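Local coordinates for uncharacterized protein conserved in bacteria with a cystatin-like fold (Silicibacter pomeroyi, PDB 3FLJ) that is of unknown function but carries a SnoaL-like domain with a cystatin-like fold and assembles as a dimer, at residues Gln95-Gly99 with Glu100-Val104; Met124-Tyr127 with Lys128-Gly131; Met142-Ala145 with Arg146-Lys149. All coordinates share one frame; numbering follows the deposited sequence.

Contact 1 (Gln95-Gly99 with Glu100-Val104); sequences QCKVG and ELDAV
Backbone hydrogen bonds zip C96 to A103 and V98 to L101, the two hydrogen-bonded pairs of an antiparallel hairpin. C96 N gives to A103 O at 3.0 Å and A103 N returns the bond to C96 O; V98 N reaches L101 O at 2.8 Å, and L101 N comes back to V98 O at 3.1 Å, closing the loop. That loop is a type II' turn from V98 to L101. Its second residue, G99, has phi 68° and psi -125°, a conformation that a residue without a beta carbon adopts readily, and exposed E100 fills the next corner.

Q95, K97 and D102 line one face, together with V104. K97 and D102 run alongside each other, with K97 CE 3.5 Å from D102 OD1. The lysine chain bends at chi3 (74°), which swings its end across the turn to put NZ 4.0 Å from E100 OE1, too far for a salt bridge, though the charges should attract. Water links the ends instead: one joins K97 NZ to D102 OD2, and another accepts a hydrogen bond from Q95 NE2 and donates to C96 O and D102 OD1. The extended Q95 chain lays CG 3.3 Å from A103 O, while its OE1 turns to R81.

Small and apolar groups occupy the other face, where C96 SG rests 4.1 Å from A103 CB. The compact alanine suits a place under helix 127-143; T129 of that helix is touched by A103, V98 and L101. On the polar face, Y55 of the second subunit packs on Q95 and D102. This is a two-residue type II' beta hairpin, its C96, V98, L101 and A103 face covered by helix 127-143, as the curved sheet of a cystatin-like fold packs on a helix.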
loop_
_atom_site.group_PDB
_atom_site.type_symbol
_atom_site.label_atom_id
_atom_site.label_comp_id
_atom_site.label_asym_id
_atom_site.label_seq_id
_atom_site.Cartn_x
_atom_site.Cartn_y
_atom_site.Cartn_z
ATOM N N GLN A 95 -4.772 -9.018 3.152
ATOM C CA GLN A 95 -3.922 -10.120 2.708
ATOM C C GLN A 95 -4.792 -11.054 1.851
ATOM O O GLN A 95 -5.994 -11.218 2.108
ATOM C CB GLN A 95 -3.308 -10.863 3.884
ATOM C CG GLN A 95 -2.218 -11.872 3.470
ATOM C CD GLN A 95 -1.493 -12.524 4.635
ATOM O OE1 GLN A 95 -1.599 -12.089 5.782
ATOM N NE2 GLN A 95 -0.746 -13.585 4.339
ATOM N N CYS A 96 -4.184 -11.638 0.823
ATOM C CA CYS A 96 -4.865 -12.574 -0.082
ATOM C C CYS A 96 -3.825 -13.361 -0.881
ATOM O O CYS A 96 -2.614 -13.290 -0.579
ATOM C CB CYS A 96 -5.824 -11.805 -1.023
ATOM S SG CYS A 96 -5.002 -10.632 -2.070
ATOM N N LYS A 97 -4.310 -14.179 -1.812
ATOM C CA LYS A 97 -3.461 -14.872 -2.775
ATOM C C LYS A 97 -3.958 -14.625 -4.203
ATOM O O LYS A 97 -5.144 -14.323 -4.415
ATOM C CB LYS A 97 -3.391 -16.382 -2.494
ATOM C CG LYS A 97 -2.995 -16.733 -1.072
ATOM C CD LYS A 97 -2.725 -18.217 -0.837
ATOM C CE LYS A 97 -1.396 -18.663 -1.434
ATOM N NZ LYS A 97 -0.979 -20.040 -1.014
ATOM N N VAL A 98 -3.019 -14.686 -5.152
ATOM C CA VAL A 98 -3.289 -14.677 -6.595
ATOM C C VAL A 98 -2.725 -16.040 -7.006
ATOM O O VAL A 98 -1.497 -16.199 -7.127
ATOM C CB VAL A 98 -2.625 -13.496 -7.329
ATOM C CG1 VAL A 98 -2.884 -13.585 -8.823
ATOM C CG2 VAL A 98 -3.149 -12.183 -6.783
ATOM N N GLY A 99 -3.622 -17.026 -7.138
ATOM C CA GLY A 99 -3.245 -18.408 -7.391
ATOM C C GLY A 99 -2.538 -18.922 -6.146
ATOM O O GLY A 99 -3.085 -18.828 -5.039
ATOM N N GLU A 100 -1.316 -19.428 -6.327
ATOM C CA GLU A 100 -0.468 -19.889 -5.210
ATOM C C GLU A 100 0.422 -18.792 -4.599
ATOM O O GLU A 100 1.071 -19.053 -3.582
ATOM C CB GLU A 100 0.402 -21.083 -5.660
ATOM C CG GLU A 100 -0.404 -22.309 -6.160
ATOM C CD GLU A 100 -1.383 -22.891 -5.108
ATOM O OE1 GLU A 100 -1.094 -22.828 -3.883
ATOM O OE2 GLU A 100 -2.447 -23.416 -5.515
ATOM N N LEU A 101 0.424 -17.580 -5.168
ATOM C CA LEU A 101 1.287 -16.488 -4.729
ATOM C C LEU A 101 0.597 -15.628 -3.681
ATOM O O LEU A 101 -0.535 -15.204 -3.897
ATOM C CB LEU A 101 1.672 -15.604 -5.914
ATOM C CG LEU A 101 2.477 -16.215 -7.064
ATOM C CD1 LEU A 101 2.603 -15.200 -8.177
ATOM C CD2 LEU A 101 3.859 -16.680 -6.604
ATOM N N ASP A 102 1.304 -15.331 -2.590
ATOM C CA ASP A 102 0.796 -14.494 -1.502
ATOM C C ASP A 102 0.880 -13.019 -1.868
ATOM O O ASP A 102 1.791 -12.604 -2.596
ATOM C CB ASP A 102 1.603 -14.712 -0.213
ATOM C CG ASP A 102 1.449 -16.104 0.330
ATOM O OD1 ASP A 102 0.315 -16.447 0.722
ATOM O OD2 ASP A 102 2.456 -16.844 0.374
ATOM N N ALA A 103 -0.063 -12.232 -1.336
ATOM C CA ALA A 103 -0.087 -10.775 -1.511
ATOM C C ALA A 103 -0.586 -10.063 -0.256
ATOM O O ALA A 103 -1.403 -10.621 0.484
ATOM C CB ALA A 103 -0.972 -10.375 -2.702
ATOM N N VAL A 104 -0.046 -8.865 -0.025
ATOM C CA VAL A 104 -0.517 -7.916 0.990
ATOM C C VAL A 104 -0.753 -6.587 0.253
ATOM O O VAL A 104 0.037 -6.206 -0.618
ATOM C CB VAL A 104 0.491 -7.743 2.154
ATOM C CG1 VAL A 104 0.059 -6.639 3.113
ATOM C CG2 VAL A 104 0.639 -9.067 2.910
HETATM O O HOH W 1 -1.590 -14.713 1.587
HETATM O O HOH W 2 1.994 -19.503 -0.083
#

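Contact 2 (Met124-Tyr127 with Lys128-Gly131); sequences MRPY and KTVG
V130 N donates a hydrogen bond to P126 O where strand 117-125 turns into helix 127-143, with P126 as the N-cap. This strand-to-helix junction lies against the sheet of the cystatin-like fold. A cis peptide bond precedes P126 and probably helps redirect the chain from strand to helix; at the N-cap a proline costs little, because its missing N-H is not needed there.

Backbone bonds start the helix. The one from V130 N to P126 O is 3.2 Å long and almost straight (163° at the hydrogen), and T129 N adds a weak bond to the same oxygen. One residue on, G131 N gives to Y127 O at 3.0 Å.

Apolar contacts fill the inside of the bend. The flexible selenomethionine M124 and the branched V130 run antiparallel alongside one another: V130 CG2 lies 3.6 Å from M124 CB, and M124 CE folds back to 3.9 Å from V130 CG2 through a bend at chi3 (63°). R125, pointing away, reaches the second subunit, its NE hydrogen-bonded to P51 O and its NH1 in a salt bridge with E121 there, and the Y127 ring stacks on Y127 of that subunit, so the junction also serves the dimer interface.

T129 combines both characters. Its OG1, set beside the backbone N (chi1 -49°), is hydrogen-bonded to D102 O of the neighbouring strand and lies 3.3 Å from P126 CG.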
loop_
_atom_site.group_PDB
_atom_site.type_symbol
_atom_site.label_atom_id
_atom_site.label_comp_id
_atom_site.label_asym_id
_atom_site.label_seq_id
_atom_site.Cartn_x
_atom_site.Cartn_y
_atom_site.Cartn_z
HETATM N N MSE A 124 0.157 -2.549 -3.414
HETATM C CA MSE A 124 0.402 -3.953 -3.068
HETATM C C MSE A 124 1.863 -4.359 -3.018
HETATM O O MSE A 124 2.752 -3.613 -3.453
HETATM C CB MSE A 124 -0.283 -4.875 -4.103
HETATM C CG MSE A 124 -1.719 -5.173 -3.864
HETATM SE SE MSE A 124 -2.324 -6.403 -5.281
HETATM C CE MSE A 124 -1.323 -7.949 -5.045
ATOM N N ARG A 125 2.065 -5.558 -2.458
ATOM C CA ARG A 125 3.345 -6.283 -2.438
ATOM C C ARG A 125 3.032 -7.796 -2.518
ATOM O O ARG A 125 1.920 -8.194 -2.152
ATOM C CB ARG A 125 4.140 -5.979 -1.161
ATOM C CG ARG A 125 3.498 -6.464 0.142
ATOM C CD ARG A 125 4.286 -6.059 1.378
ATOM N NE ARG A 125 5.620 -6.669 1.365
ATOM C CZ ARG A 125 5.952 -7.883 1.833
ATOM N NH1 ARG A 125 5.122 -8.642 2.556
ATOM N NH2 ARG A 125 7.207 -8.303 1.685
ATOM N N PRO A 126 3.972 -8.628 -3.003
ATOM C CA PRO A 126 5.270 -8.360 -3.605
ATOM C C PRO A 126 5.117 -8.142 -5.126
ATOM O O PRO A 126 4.052 -8.451 -5.692
ATOM C CB PRO A 126 6.036 -9.646 -3.315
ATOM C CG PRO A 126 4.982 -10.698 -3.482
ATOM C CD PRO A 126 3.753 -10.083 -2.868
ATOM N N TYR A 127 6.180 -7.650 -5.761
ATOM C CA TYR A 127 6.237 -7.390 -7.226
ATOM C C TYR A 127 5.701 -8.546 -8.100
ATOM O O TYR A 127 4.809 -8.322 -8.921
ATOM C CB TYR A 127 7.680 -7.024 -7.624
ATOM C CG TYR A 127 7.976 -6.826 -9.095
ATOM C CD1 TYR A 127 7.619 -5.640 -9.755
ATOM C CD2 TYR A 127 8.670 -7.809 -9.832
ATOM C CE1 TYR A 127 7.931 -5.445 -11.121
ATOM C CE2 TYR A 127 8.984 -7.619 -11.207
ATOM C CZ TYR A 127 8.611 -6.427 -11.833
ATOM O OH TYR A 127 8.878 -6.194 -13.159
ATOM N N LYS A 128 6.196 -9.762 -7.853
ATOM C CA LYS A 128 5.814 -10.975 -8.629
ATOM C C LYS A 128 4.298 -11.283 -8.603
ATOM O O LYS A 128 3.728 -11.667 -9.634
ATOM C CB LYS A 128 6.630 -12.187 -8.155
ATOM C CG LYS A 128 6.534 -13.459 -8.987
ATOM C CD LYS A 128 7.313 -14.647 -8.376
ATOM C CE LYS A 128 8.830 -14.403 -8.335
ATOM N NZ LYS A 128 9.643 -15.618 -7.957
ATOM N N THR A 129 3.665 -11.102 -7.440
ATOM C CA THR A 129 2.214 -11.332 -7.278
ATOM C C THR A 129 1.396 -10.252 -8.007
ATOM O O THR A 129 0.344 -10.567 -8.582
ATOM C CB THR A 129 1.799 -11.433 -5.804
ATOM O OG1 THR A 129 2.683 -12.345 -5.128
ATOM C CG2 THR A 129 0.358 -11.926 -5.670
ATOM N N VAL A 130 1.873 -9.001 -7.978
ATOM C CA VAL A 130 1.246 -7.898 -8.734
ATOM C C VAL A 130 1.308 -8.204 -10.249
ATOM O O VAL A 130 0.336 -7.954 -10.952
ATOM C CB VAL A 130 1.840 -6.505 -8.379
ATOM C CG1 VAL A 130 1.251 -5.406 -9.282
ATOM C CG2 VAL A 130 1.582 -6.158 -6.854
ATOM N N GLY A 131 2.438 -8.739 -10.727
ATOM C CA GLY A 131 2.592 -9.198 -12.129
ATOM C C GLY A 131 1.562 -10.258 -12.512
ATOM O O GLY A 131 0.950 -10.179 -13.590
#

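Contact 3 (Met142-Ala145 with Arg146-Lys149); sequences MTDA and RFLK
D144 meets R146 just after helix 127-143 ends. D144 is the first residue to leave helical angles, with psi 104°, and the turn of the chain brings its carboxylate over the residues that follow. A chi1 of -175° places the carboxylate beside its own carbonyl carbon, on the side where R146 N and NE can reach OD1. D144 OD1 accepts from R146 N at 3.3 Å, the donor coming from well out of the carboxylate plane, while D144 OD2 uses its syn lone pair for R146 NH2 at 3.0 Å. The carboxylate and guanidinium planes lie 25° apart, and R146 NE adds weak bonds to both oxygens of this salt bridge. A short acid suits this place, since it can cap a main-chain N-H and hold the arginine at once. The strongest polar partner of the carboxylate, however, is H70, whose NE2 is hydrogen-bonded to OD2, and E36 takes the other end of the guanidinium through NH1.

The same residue opens a type I beta turn running to F147, in which F147 N gives to D144 O at 3.1 Å. This capped turn links two successive helices, 127-143 and 147-150. Beside the backbone bond, D144 OD2 lies at the edge of the F147 ring, 3.4 Å from F147 CE1. The ring itself is buried against A66 and V67 of helix 61-74 and meets W58 and Y150, a fitting site for a large aromatic.

A145, small and exposed, adds mainly its carbonyl. A145 O takes L148 N at 3.3 Å, and accepts a hydrogen bond from a water, which in turn accepts from K149 N.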
loop_
_atom_site.group_PDB
_atom_site.type_symbol
_atom_site.label_atom_id
_atom_site.label_comp_id
_atom_site.label_asym_id
_atom_site.label_seq_id
_atom_site.Cartn_x
_atom_site.Cartn_y
_atom_site.Cartn_z
HETATM N N MSE A 142 -10.229 -8.088 -21.176
HETATM C CA MSE A 142 -10.253 -8.355 -22.629
HETATM C C MSE A 142 -11.430 -9.277 -22.988
HETATM O O MSE A 142 -12.087 -9.078 -24.011
HETATM C CB MSE A 142 -8.953 -9.033 -23.134
HETATM C CG MSE A 142 -8.765 -8.979 -24.672
HETATM SE SE MSE A 142 -7.947 -10.544 -25.573
HETATM C CE MSE A 142 -6.470 -10.917 -24.296
ATOM N N THR A 143 -11.659 -10.306 -22.159
ATOM C CA THR A 143 -12.731 -11.307 -22.408
ATOM C C THR A 143 -14.130 -10.771 -22.144
ATOM O O THR A 143 -15.062 -11.106 -22.865
ATOM C CB THR A 143 -12.496 -12.616 -21.593
ATOM O OG1 THR A 143 -11.198 -13.124 -21.917
ATOM C CG2 THR A 143 -13.561 -13.710 -21.896
ATOM N N ASP A 144 -14.266 -9.954 -21.102
ATOM C CA ASP A 144 -15.551 -9.373 -20.717
ATOM C C ASP A 144 -15.941 -8.339 -21.783
ATOM O O ASP A 144 -15.395 -7.235 -21.793
ATOM C CB ASP A 144 -15.434 -8.774 -19.308
ATOM C CG ASP A 144 -16.741 -8.245 -18.765
ATOM O OD1 ASP A 144 -17.748 -8.130 -19.488
ATOM O OD2 ASP A 144 -16.742 -7.918 -17.573
ATOM N N ALA A 145 -16.893 -8.726 -22.648
ATOM C CA ALA A 145 -17.382 -7.895 -23.779
ATOM C C ALA A 145 -17.944 -6.504 -23.411
ATOM O O ALA A 145 -17.936 -5.606 -24.259
ATOM C CB ALA A 145 -18.387 -8.662 -24.634
ATOM N N ARG A 146 -18.406 -6.332 -22.166
ATOM C CA ARG A 146 -18.861 -5.016 -21.648
ATOM C C ARG A 146 -17.754 -3.954 -21.659
ATOM O O ARG A 146 -18.049 -2.761 -21.748
ATOM C CB ARG A 146 -19.348 -5.111 -20.208
ATOM C CG ARG A 146 -20.546 -6.033 -19.976
ATOM C CD ARG A 146 -20.960 -6.029 -18.519
ATOM N NE ARG A 146 -19.856 -6.365 -17.618
ATOM C CZ ARG A 146 -19.937 -6.542 -16.299
ATOM N NH1 ARG A 146 -21.103 -6.483 -15.655
ATOM N NH2 ARG A 146 -18.831 -6.848 -15.626
ATOM N N PHE A 147 -16.498 -4.390 -21.550
ATOM C CA PHE A 147 -15.356 -3.486 -21.590
ATOM C C PHE A 147 -15.085 -2.781 -22.917
ATOM O O PHE A 147 -14.251 -1.902 -22.908
ATOM C CB PHE A 147 -14.100 -4.105 -20.944
ATOM C CG PHE A 147 -14.149 -4.080 -19.449
ATOM C CD1 PHE A 147 -14.797 -5.095 -18.745
ATOM C CD2 PHE A 147 -13.614 -2.990 -18.736
ATOM C CE1 PHE A 147 -14.883 -5.060 -17.330
ATOM C CE2 PHE A 147 -13.700 -2.934 -17.331
ATOM C CZ PHE A 147 -14.336 -3.981 -16.623
ATOM N N LEU A 148 -15.746 -3.159 -24.028
ATOM C CA LEU A 148 -15.686 -2.397 -25.311
ATOM C C LEU A 148 -16.167 -0.954 -25.036
ATOM O O LEU A 148 -15.498 0.005 -25.425
ATOM C CB LEU A 148 -16.572 -3.019 -26.409
ATOM C CG LEU A 148 -16.431 -2.482 -27.857
ATOM C CD1 LEU A 148 -15.109 -2.945 -28.465
ATOM C CD2 LEU A 148 -17.595 -2.921 -28.736
ATOM N N LYS A 149 -17.310 -0.834 -24.350
ATOM C CA LYS A 149 -17.847 0.458 -23.892
ATOM C C LYS A 149 -16.961 1.069 -22.777
ATOM O O LYS A 149 -16.613 2.244 -22.853
ATOM C CB LYS A 149 -19.287 0.323 -23.376
HETATM O O HOH W 3 -19.584 -3.025 -24.487
#

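From the N terminus, contact 1 comes first and closes the short turn between strands 89-98 and 101-111. The chain then runs back along strand 117-125, neighbour of 101-111 in the sheet, to contact 2, which turns it into helix 127-143. Contact 3 closes the turn at the far end of that helix. The three follow one another in series, none nested or crossed. Contacts 1 and 2 touch, their centres 9 Å apart, through the probable hydrogen bond from R125 N to V104 O and M124 packing on A103; both also meet the second subunit. Contact 3 stands apart, its centre about 25 Å from that of contact 2, and ties the helical C-terminal part to helix 61-74.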